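Local coordinates for nitrogenase molybdenum-iron protein beta chain (Clostridium pasteurianum, PDB 4WES) that forms, with the alpha chain, the nitrogenase component that carries the [8Fe-7S] cluster and reduces dinitrogen to ammonium, at residues 71-85 with 108-122. Numbering follows the deposited sequence. Where two conformers were deposited one is given.
Sequences FTEGASVFGGGSNIK and SETLGDDLPTYISQM
D113 OD2 is gripped from two directions: it accepts G80 N at 2.9 Å, on the syn side of the carboxylate, and also takes a hydrogen bond from H43 NE2 at the end of strand 38-43. The other oxygen, OD1, adds a weak bond to the same amide, 3.3 Å from G80 N. Because G80 is the N-cap residue of helix 81-95, the carboxylate sits at that helix's amino end, where the dipole would probably favour its negative charge. The rim of the F71 ring reaches the same oxygen, CZ lying 3.5 Å from OD2, with the ring and carboxylate planes 34° apart. Farther along this rim, L111 CD1 lies in the ring plane, while its CD2 branch packs on the carbonyl of S76.

Next to the carboxylate, the Y118 ring lies with one face over the CA of G81 and the other toward the carbonyl of D114. G81 has no side chain, and the ring packs directly against the backbone of the helix's first turn in a CH-pi contact. I84, with CG1 anti to its backbone N (chi1 -164°), sends CD1 to L115 CD1 at 3.8 Å, and its CG2 meets the Y118 ring obliquely. Beyond it, the extended K85 chain runs over M122, CG to CG 3.6 Å, and brings NZ to 2.7 Å from Q121 OE1, approaching from above the carbonyl plane. Helices 81-85 and 115-122 cross here at -46°, flanking the parallel sheet.

The F71 side chain lies about 8 Å from the [8Fe-7S] cluster and stacks edge-to-face with H43. The chemistry thus implies that one carboxylate ties three elements together near the cluster: a helix start, a strand end and the turn after helix 106-111.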
ATOM      1  N   PHE B  71     -30.397 -28.521  11.567  1.00  9.35           N
ATOM      2  CA  PHE B  71     -31.174 -29.616  10.976  1.00 10.88           C
ATOM      3  C   PHE B  71     -30.412 -30.935  11.053  1.00 10.77           C
ATOM      4  O   PHE B  71     -29.195 -31.001  10.816  1.00 10.72           O
ATOM      5  CB  PHE B  71     -31.490 -29.362   9.504  1.00 10.58           C
ATOM      6  CG  PHE B  71     -32.676 -28.443   9.225  1.00 11.22           C
ATOM      7  CD1 PHE B  71     -32.965 -27.322   9.975  1.00 13.79           C
ATOM      8  CD2 PHE B  71     -33.480 -28.703   8.169  1.00 15.65           C
ATOM      9  CE1 PHE B  71     -34.003 -26.496   9.659  1.00 15.05           C
ATOM     10  CE2 PHE B  71     -34.521 -27.870   7.837  1.00 19.23           C
ATOM     11  CZ  PHE B  71     -34.762 -26.752   8.577  1.00 15.05           C
ATOM     12  N   THR B  72     -31.175 -32.007  11.265  1.00 11.54           N
ATOM     13  CA  THR B  72     -30.730 -33.378  11.159  1.00 12.44           C
ATOM     14  C   THR B  72     -31.502 -34.040  10.027  1.00 12.00           C
ATOM     15  O   THR B  72     -32.373 -33.431   9.419  1.00 12.30           O
ATOM     16  CB  THR B  72     -31.045 -34.145  12.453  1.00 13.27           C
ATOM     17  OG1 THR B  72     -32.471 -34.133  12.611  1.00 16.06           O
ATOM     18  CG2 THR B  72     -30.356 -33.508  13.668  1.00 15.31           C
ATOM     19  N   GLU B  73     -31.223 -35.315   9.792  1.00 12.47           N
ATOM     20  CA  GLU B  73     -31.960 -36.037   8.772  1.00 13.21           C
ATOM     21  C   GLU B  73     -33.463 -36.095   9.086  1.00 14.72           C
ATOM     22  O   GLU B  73     -34.297 -36.067   8.204  1.00 15.87           O
ATOM     23  CB  GLU B  73     -31.371 -37.425   8.602  1.00 16.47           C
ATOM     24  CG  GLU B  73     -31.933 -38.193   7.430  1.00 21.35           C
ATOM     25  CD  GLU B  73     -31.046 -39.347   6.978  1.00 30.21           C
ATOM     26  OE1 GLU B  73     -29.859 -39.446   7.346  1.00 34.67           O
ATOM     27  OE2 GLU B  73     -31.542 -40.177   6.212  1.00 44.26           O
ATOM     28  N   GLY B  74     -33.812 -36.107  10.355  1.00 14.56           N
ATOM     29  CA  GLY B  74     -35.227 -36.017  10.715  1.00 17.47           C
ATOM     30  C   GLY B  74     -35.948 -34.801  10.166  1.00 16.37           C
ATOM     31  O   GLY B  74     -37.125 -34.869   9.763  1.00 18.32           O
ATOM     32  N   ALA B  75     -35.280 -33.660  10.177  1.00 21.19           N
ATOM     33  CA  ALA B  75     -35.867 -32.430   9.689  1.00 25.40           C
ATOM     34  C   ALA B  75     -36.095 -32.530   8.220  1.00 29.61           C
ATOM     35  O   ALA B  75     -37.056 -31.972   7.660  1.00 30.22           O
ATOM     36  CB  ALA B  75     -34.954 -31.265   9.990  1.00 40.11           C
ATOM     37  N   SER B  76     -35.185 -33.259   7.588  1.00 28.06           N
ATOM     38  CA  SER B  76     -35.209 -33.373   6.154  1.00 27.54           C
ATOM     39  C   SER B  76     -36.454 -34.149   5.803  1.00 34.47           C
ATOM     40  O   SER B  76     -36.908 -34.133   4.681  1.00 41.15           O
ATOM     41  CB  SER B  76     -33.965 -34.061   5.624  1.00 36.21           C
ATOM     42  OG  SER B  76     -34.045 -35.457   5.809  1.00 30.39           O
ATOM     43  N   VAL B  77     -37.017 -34.802   6.807  1.00 26.76           N
ATOM     44  CA  VAL B  77     -38.289 -35.514   6.680  1.00 22.71           C
ATOM     45  C   VAL B  77     -39.544 -34.768   7.231  1.00 29.41           C
ATOM     46  O   VAL B  77     -40.554 -34.661   6.550  1.00 38.27           O
ATOM     47  CB  VAL B  77     -38.161 -36.918   7.317  1.00 31.78           C
ATOM     48  CG1 VAL B  77     -39.530 -37.538   7.555  1.00 33.34           C
ATOM     49  CG2 VAL B  77     -37.281 -37.810   6.443  1.00 37.67           C
ATOM     50  N   PHE B  78     -39.464 -34.255   8.463  1.00 24.52           N
ATOM     51  CA  PHE B  78     -40.585 -33.599   9.154  1.00 24.13           C
ATOM     52  C   PHE B  78     -40.569 -32.086   9.053  1.00 20.26           C
ATOM     53  O   PHE B  78     -41.482 -31.415   9.571  1.00 24.42           O
ATOM     54  CB  PHE B  78     -40.573 -33.982  10.649  1.00 26.77           C
ATOM     55  CG  PHE B  78     -40.835 -35.440  10.900  1.00 33.12           C
ATOM     56  CD1 PHE B  78     -42.126 -35.935  10.846  1.00 48.21           C
ATOM     57  CD2 PHE B  78     -39.792 -36.324  11.159  1.00 40.90           C
ATOM     58  CE1 PHE B  78     -42.379 -37.282  11.062  1.00 73.13           C
ATOM     59  CE2 PHE B  78     -40.038 -37.665  11.369  1.00 52.58           C
ATOM     60  CZ  PHE B  78     -41.332 -38.146  11.326  1.00 85.78           C
ATOM     61  N   GLY B  79     -39.574 -31.544   8.365  1.00 18.85           N
ATOM     62  CA  GLY B  79     -39.398 -30.117   8.307  1.00 17.94           C
ATOM     63  C   GLY B  79     -38.713 -29.591   9.557  1.00 15.33           C
ATOM     64  O   GLY B  79     -38.525 -30.328  10.521  1.00 17.08           O
ATOM     65  N   GLY B  80     -38.318 -28.330   9.531  1.00 15.10           N
ATOM     66  CA  GLY B  80     -37.540 -27.744  10.610  1.00 15.57           C
ATOM     67  C   GLY B  80     -38.313 -26.984  11.668  1.00 14.31           C
ATOM     68  O   GLY B  80     -37.698 -26.244  12.436  1.00 14.00           O
ATOM     69  N   GLY B  81     -39.639 -27.143  11.715  1.00 14.23           N
ATOM     70  CA  GLY B  81     -40.430 -26.385  12.689  1.00 15.91           C
ATOM     71  C   GLY B  81     -40.002 -26.663  14.117  1.00 14.44           C
ATOM     72  O   GLY B  81     -39.859 -25.758  14.936  1.00 15.47           O
ATOM     73  N   SER B  82     -39.844 -27.934  14.463  1.00 14.59           N
ATOM     74  CA  SER B  82     -39.473 -28.257  15.854  1.00 14.48           C
ATOM     75  C   SER B  82     -38.118 -27.639  16.187  1.00 14.29           C
ATOM     76  O   SER B  82     -37.918 -27.120  17.290  1.00 14.86           O
ATOM     77  CB  SER B  82     -39.435 -29.756  16.111  1.00 19.18           C
ATOM     78  OG  SER B  82     -38.488 -30.371  15.243  1.00 23.53           O
ATOM     79  N   ASN B  83     -37.193 -27.695  15.234  1.00 13.65           N
ATOM     80  CA  ASN B  83     -35.857 -27.164  15.474  1.00 14.08           C
ATOM     81  C   ASN B  83     -35.858 -25.670  15.774  1.00 12.25           C
ATOM     82  O   ASN B  83     -35.182 -25.236  16.694  1.00 13.60           O
ATOM     83  CB  ASN B  83     -34.943 -27.366  14.272  1.00 14.48           C
ATOM     84  CG  ASN B  83     -34.759 -28.797  13.920  1.00 17.03           C
ATOM     85  OD1 ASN B  83     -35.765 -29.440  13.536  1.00 20.23           O
ATOM     86  ND2 ASN B  83     -33.515 -29.321  13.982  1.00 14.93           N
ATOM     87  N   ILE B  84     -36.590 -24.888  14.977  1.00 12.16           N
ATOM     88  CA  ILE B  84     -36.546 -23.467  15.185  1.00 12.67           C
ATOM     89  C   ILE B  84     -37.291 -23.082  16.471  1.00 13.09           C
ATOM     90  O   ILE B  84     -36.896 -22.160  17.143  1.00 14.13           O
ATOM     91  CB  ILE B  84     -37.014 -22.661  13.968  1.00 13.62           C
ATOM     92  CG1 ILE B  84     -36.567 -21.199  14.121  1.00 15.36           C
ATOM     93  CG2 ILE B  84     -38.524 -22.756  13.753  1.00 15.56           C
ATOM     94  CD1 ILE B  84     -36.745 -20.376  12.886  1.00 18.40           C
ATOM     95  N   LYS B  85     -38.342 -23.822  16.820  1.00 13.51           N
ATOM     96  CA  LYS B  85     -39.054 -23.560  18.074  1.00 16.22           C
ATOM     97  C   LYS B  85     -38.161 -23.820  19.284  1.00 15.26           C
ATOM     98  O   LYS B  85     -38.102 -23.046  20.232  1.00 17.88           O
ATOM     99  CB  LYS B  85     -40.326 -24.397  18.122  1.00 17.69           C
ATOM    100  CG  LYS B  85     -41.348 -23.938  17.114  1.00 19.66           C
ATOM    101  CD  LYS B  85     -42.503 -24.929  17.094  1.00 25.69           C
ATOM    102  CE  LYS B  85     -43.384 -24.711  15.904  1.00 31.68           C
ATOM    103  NZ  LYS B  85     -44.493 -25.700  15.967  1.00 37.79           N
ATOM    104  N   SER B 108     -33.717 -25.719   3.852  1.00 10.44           N
ATOM    105  CA  SER B 108     -35.068 -25.399   4.285  0.55  9.48           C
ATOM    106  C   SER B 108     -35.931 -24.902   3.122  1.00 10.77           C
ATOM    107  O   SER B 108     -37.148 -25.133   3.130  1.00 13.46           O
ATOM    108  CB  SER B 108     -35.027 -24.435   5.459  0.55  8.48           C
ATOM    109  OG  SER B 108     -34.127 -23.357   5.234  0.55  8.08           O
ATOM    110  N   GLU B 109     -35.344 -24.235   2.137  1.00 10.71           N
ATOM    111  CA  GLU B 109     -36.086 -23.795   0.977  1.00 11.40           C
ATOM    112  C   GLU B 109     -36.488 -24.996   0.090  1.00 12.37           C
ATOM    113  O   GLU B 109     -37.619 -25.055  -0.412  1.00 14.08           O
ATOM    114  CB  GLU B 109     -35.296 -22.756   0.206  1.00 12.16           C
ATOM    115  CG  GLU B 109     -35.131 -21.436   0.980  1.00 12.30           C
ATOM    116  CD  GLU B 109     -36.440 -20.699   1.203  1.00 14.49           C
ATOM    117  OE1 GLU B 109     -37.322 -20.800   0.344  1.00 23.65           O
ATOM    118  OE2 GLU B 109     -36.592 -20.064   2.255  1.00 14.82           O
ATOM    119  N   THR B 110     -35.588 -25.963  -0.091  1.00 12.02           N
ATOM    120  CA  THR B 110     -35.924 -27.161  -0.877  1.00 13.06           C
ATOM    121  C   THR B 110     -37.090 -27.906  -0.190  1.00 12.74           C
ATOM    122  O   THR B 110     -37.994 -28.419  -0.856  1.00 15.88           O
ATOM    123  CB  THR B 110     -34.707 -28.076  -1.072  1.00 12.89           C
ATOM    124  OG1 THR B 110     -33.731 -27.392  -1.852  1.00 13.55           O
ATOM    125  CG2 THR B 110     -35.104 -29.350  -1.771  1.00 15.15           C
ATOM    126  N   LEU B 111     -37.048 -27.943   1.137  1.00 13.40           N
ATOM    127  CA  LEU B 111     -38.100 -28.594   1.931  1.00 14.07           C
ATOM    128  C   LEU B 111     -39.403 -27.829   2.006  1.00 14.97           C
ATOM    129  O   LEU B 111     -40.419 -28.407   2.424  1.00 18.88           O
ATOM    130  CB  LEU B 111     -37.599 -28.846   3.358  1.00 14.44           C
ATOM    131  CG  LEU B 111     -36.525 -29.926   3.493  1.00 15.44           C
ATOM    132  CD1 LEU B 111     -35.894 -29.894   4.880  1.00 17.93           C
ATOM    133  CD2 LEU B 111     -37.067 -31.309   3.215  1.00 18.79           C
ATOM    134  N   GLY B 112     -39.386 -26.545   1.647  1.00 14.30           N
ATOM    135  CA  GLY B 112     -40.582 -25.715   1.709  1.00 15.84           C
ATOM    136  C   GLY B 112     -40.998 -25.378   3.110  1.00 14.65           C
ATOM    137  O   GLY B 112     -42.185 -25.194   3.370  1.00 17.85           O
ATOM    138  N   ASP B 113     -40.069 -25.263   4.046  1.00 13.66           N
ATOM    139  CA  ASP B 113     -40.439 -24.881   5.414  1.00 14.63           C
ATOM    140  C   ASP B 113     -41.226 -23.582   5.419  1.00 14.48           C
ATOM    141  O   ASP B 113     -40.944 -22.652   4.670  1.00 17.29           O
ATOM    142  CB  ASP B 113     -39.205 -24.704   6.303  1.00 15.21           C
ATOM    143  CG  ASP B 113     -38.764 -25.972   7.002  1.00 14.82           C
ATOM    144  OD1 ASP B 113     -39.084 -27.083   6.545  1.00 18.15           O
ATOM    145  OD2 ASP B 113     -38.067 -25.856   8.027  1.00 15.36           O
ATOM    146  N   ASP B 114     -42.175 -23.509   6.327  1.00 14.78           N
ATOM    147  CA  ASP B 114     -43.128 -22.419   6.400  1.00 15.81           C
ATOM    148  C   ASP B 114     -42.836 -21.540   7.636  1.00 14.44           C
ATOM    149  O   ASP B 114     -43.425 -21.696   8.696  1.00 15.49           O
ATOM    150  CB  ASP B 114     -44.525 -23.042   6.484  1.00 18.85           C
ATOM    151  CG  ASP B 114     -45.638 -22.032   6.545  1.00 20.66           C
ATOM    152  OD1 ASP B 114     -45.436 -20.809   6.508  1.00 21.91           O
ATOM    153  OD2 ASP B 114     -46.782 -22.517   6.603  1.00 24.60           O
ATOM    154  N   LEU B 115     -41.916 -20.589   7.469  1.00 15.48           N
ATOM    155  CA  LEU B 115     -41.477 -19.735   8.578  0.51 13.18           C
ATOM    156  C   LEU B 115     -42.629 -18.930   9.206  1.00 14.91           C
ATOM    157  O   LEU B 115     -42.729 -18.805  10.416  1.00 15.90           O
ATOM    158  CB  LEU B 115     -40.352 -18.801   8.125  0.51 12.90           C
ATOM    159  CG  LEU B 115     -38.937 -19.410   8.142  0.51 15.16           C
ATOM    160  CD1 LEU B 115     -38.484 -19.631   9.577  0.51 16.61           C
ATOM    161  CD2 LEU B 115     -38.805 -20.698   7.336  0.51 14.07           C
ATOM    162  N   PRO B 116     -43.506 -18.346   8.370  1.00 16.14           N
ATOM    163  CA  PRO B 116     -44.613 -17.608   8.989  1.00 16.59           C
ATOM    164  C   PRO B 116     -45.443 -18.457   9.946  1.00 15.73           C
ATOM    165  O   PRO B 116     -45.788 -17.996  11.024  1.00 17.46           O
ATOM    166  CB  PRO B 116     -45.441 -17.185   7.795  1.00 18.02           C
ATOM    167  CG  PRO B 116     -44.458 -17.063   6.685  1.00 18.56           C
ATOM    168  CD  PRO B 116     -43.480 -18.186   6.904  1.00 17.05           C
ATOM    169  N   THR B 117     -45.707 -19.704   9.592  1.00 15.09           N
ATOM    170  CA  THR B 117     -46.421 -20.589  10.471  1.00 16.12           C
ATOM    171  C   THR B 117     -45.626 -20.908  11.734  1.00 15.73           C
ATOM    172  O   THR B 117     -46.184 -20.852  12.860  1.00 17.18           O
ATOM    173  CB  THR B 117     -46.841 -21.879   9.746  1.00 19.50           C
ATOM    174  OG1 THR B 117     -47.790 -21.549   8.725  1.00 22.34           O
ATOM    175  CG2 THR B 117     -47.460 -22.900  10.717  1.00 21.34           C
ATOM    176  N   TYR B 118     -44.337 -21.232  11.611  1.00 14.91           N
ATOM    177  CA  TYR B 118     -43.576 -21.519  12.805  0.51 15.01           C
ATOM    178  C   TYR B 118     -43.560 -20.314  13.761  1.00 15.41           C
ATOM    179  O   TYR B 118     -43.648 -20.467  14.989  1.00 16.10           O
ATOM    180  CB  TYR B 118     -42.141 -21.941  12.460  0.51 13.79           C
ATOM    181  CG  TYR B 118     -41.992 -23.141  11.540  0.51 16.24           C
ATOM    182  CD1 TYR B 118     -42.997 -24.094  11.405  0.51 19.04           C
ATOM    183  CD2 TYR B 118     -40.815 -23.330  10.832  0.51 18.27           C
ATOM    184  CE1 TYR B 118     -42.838 -25.188  10.557  0.51 19.84           C
ATOM    185  CE2 TYR B 118     -40.649 -24.410   9.994  0.51 17.38           C
ATOM    186  CZ  TYR B 118     -41.654 -25.333   9.842  0.51 17.63           C
ATOM    187  OH  TYR B 118     -41.435 -26.411   8.995  0.51 25.75           O
ATOM    188  N   ILE B 119     -43.409 -19.117  13.199  1.00 14.90           N
ATOM    189  CA  ILE B 119     -43.274 -17.940  14.024  1.00 16.49           C
ATOM    190  C   ILE B 119     -44.604 -17.637  14.748  1.00 18.21           C
ATOM    191  O   ILE B 119     -44.648 -17.255  15.931  1.00 19.51           O
ATOM    192  CB  ILE B 119     -42.773 -16.741  13.178  1.00 16.75           C
ATOM    193  CG1 ILE B 119     -41.315 -16.976  12.812  1.00 16.04           C
ATOM    194  CG2 ILE B 119     -42.893 -15.447  13.971  1.00 20.07           C
ATOM    195  CD1 ILE B 119     -40.747 -15.982  11.823  1.00 20.51           C
ATOM    196  N   SER B 120     -45.714 -17.821  14.046  1.00 18.58           N
ATOM    197  CA  SER B 120     -47.040 -17.642  14.661  1.00 23.27           C
ATOM    198  C   SER B 120     -47.258 -18.700  15.777  1.00 22.15           C
ATOM    199  O   SER B 120     -47.757 -18.400  16.855  1.00 25.76           O
ATOM    200  CB  SER B 120     -48.082 -17.664  13.554  1.00 28.02           C
ATOM    201  OG  SER B 120     -48.437 -18.963  13.181  1.00 47.70           O
ATOM    202  N   GLN B 121     -46.755 -19.912  15.565  1.00 19.46           N
ATOM    203  CA  GLN B 121     -46.849 -20.979  16.562  1.00 21.66           C
ATOM    204  C   GLN B 121     -45.979 -20.681  17.780  1.00 20.51           C
ATOM    205  O   GLN B 121     -46.377 -20.984  18.903  1.00 26.95           O
ATOM    206  CB  GLN B 121     -46.489 -22.338  15.945  1.00 22.41           C
ATOM    207  CG  GLN B 121     -47.547 -22.805  14.970  1.00 24.46           C
ATOM    208  CD  GLN B 121     -47.183 -24.051  14.209  1.00 26.86           C
ATOM    209  OE1 GLN B 121     -46.014 -24.416  14.093  1.00 26.12           O
ATOM    210  NE2 GLN B 121     -48.204 -24.707  13.654  1.00 33.89           N
ATOM    211  N   MET B 122     -44.825 -20.048  17.583  1.00 18.92           N
ATOM    212  CA  MET B 122     -44.029 -19.689  18.747  0.52 20.03           C
ATOM    213  C   MET B 122     -44.714 -18.628  19.597  1.00 20.14           C
ATOM    214  O   MET B 122     -44.677 -18.716  20.822  1.00 22.15           O
ATOM    215  CB  MET B 122     -42.636 -19.288  18.330  0.52 20.60           C
ATOM    216  CG  MET B 122     -41.926 -20.495  17.764  0.52 19.88           C
ATOM    217  SD  MET B 122     -40.236 -20.150  17.353  0.52 21.79           S
ATOM    218  CE  MET B 122     -40.374 -19.377  15.745  0.52 20.02           C
TER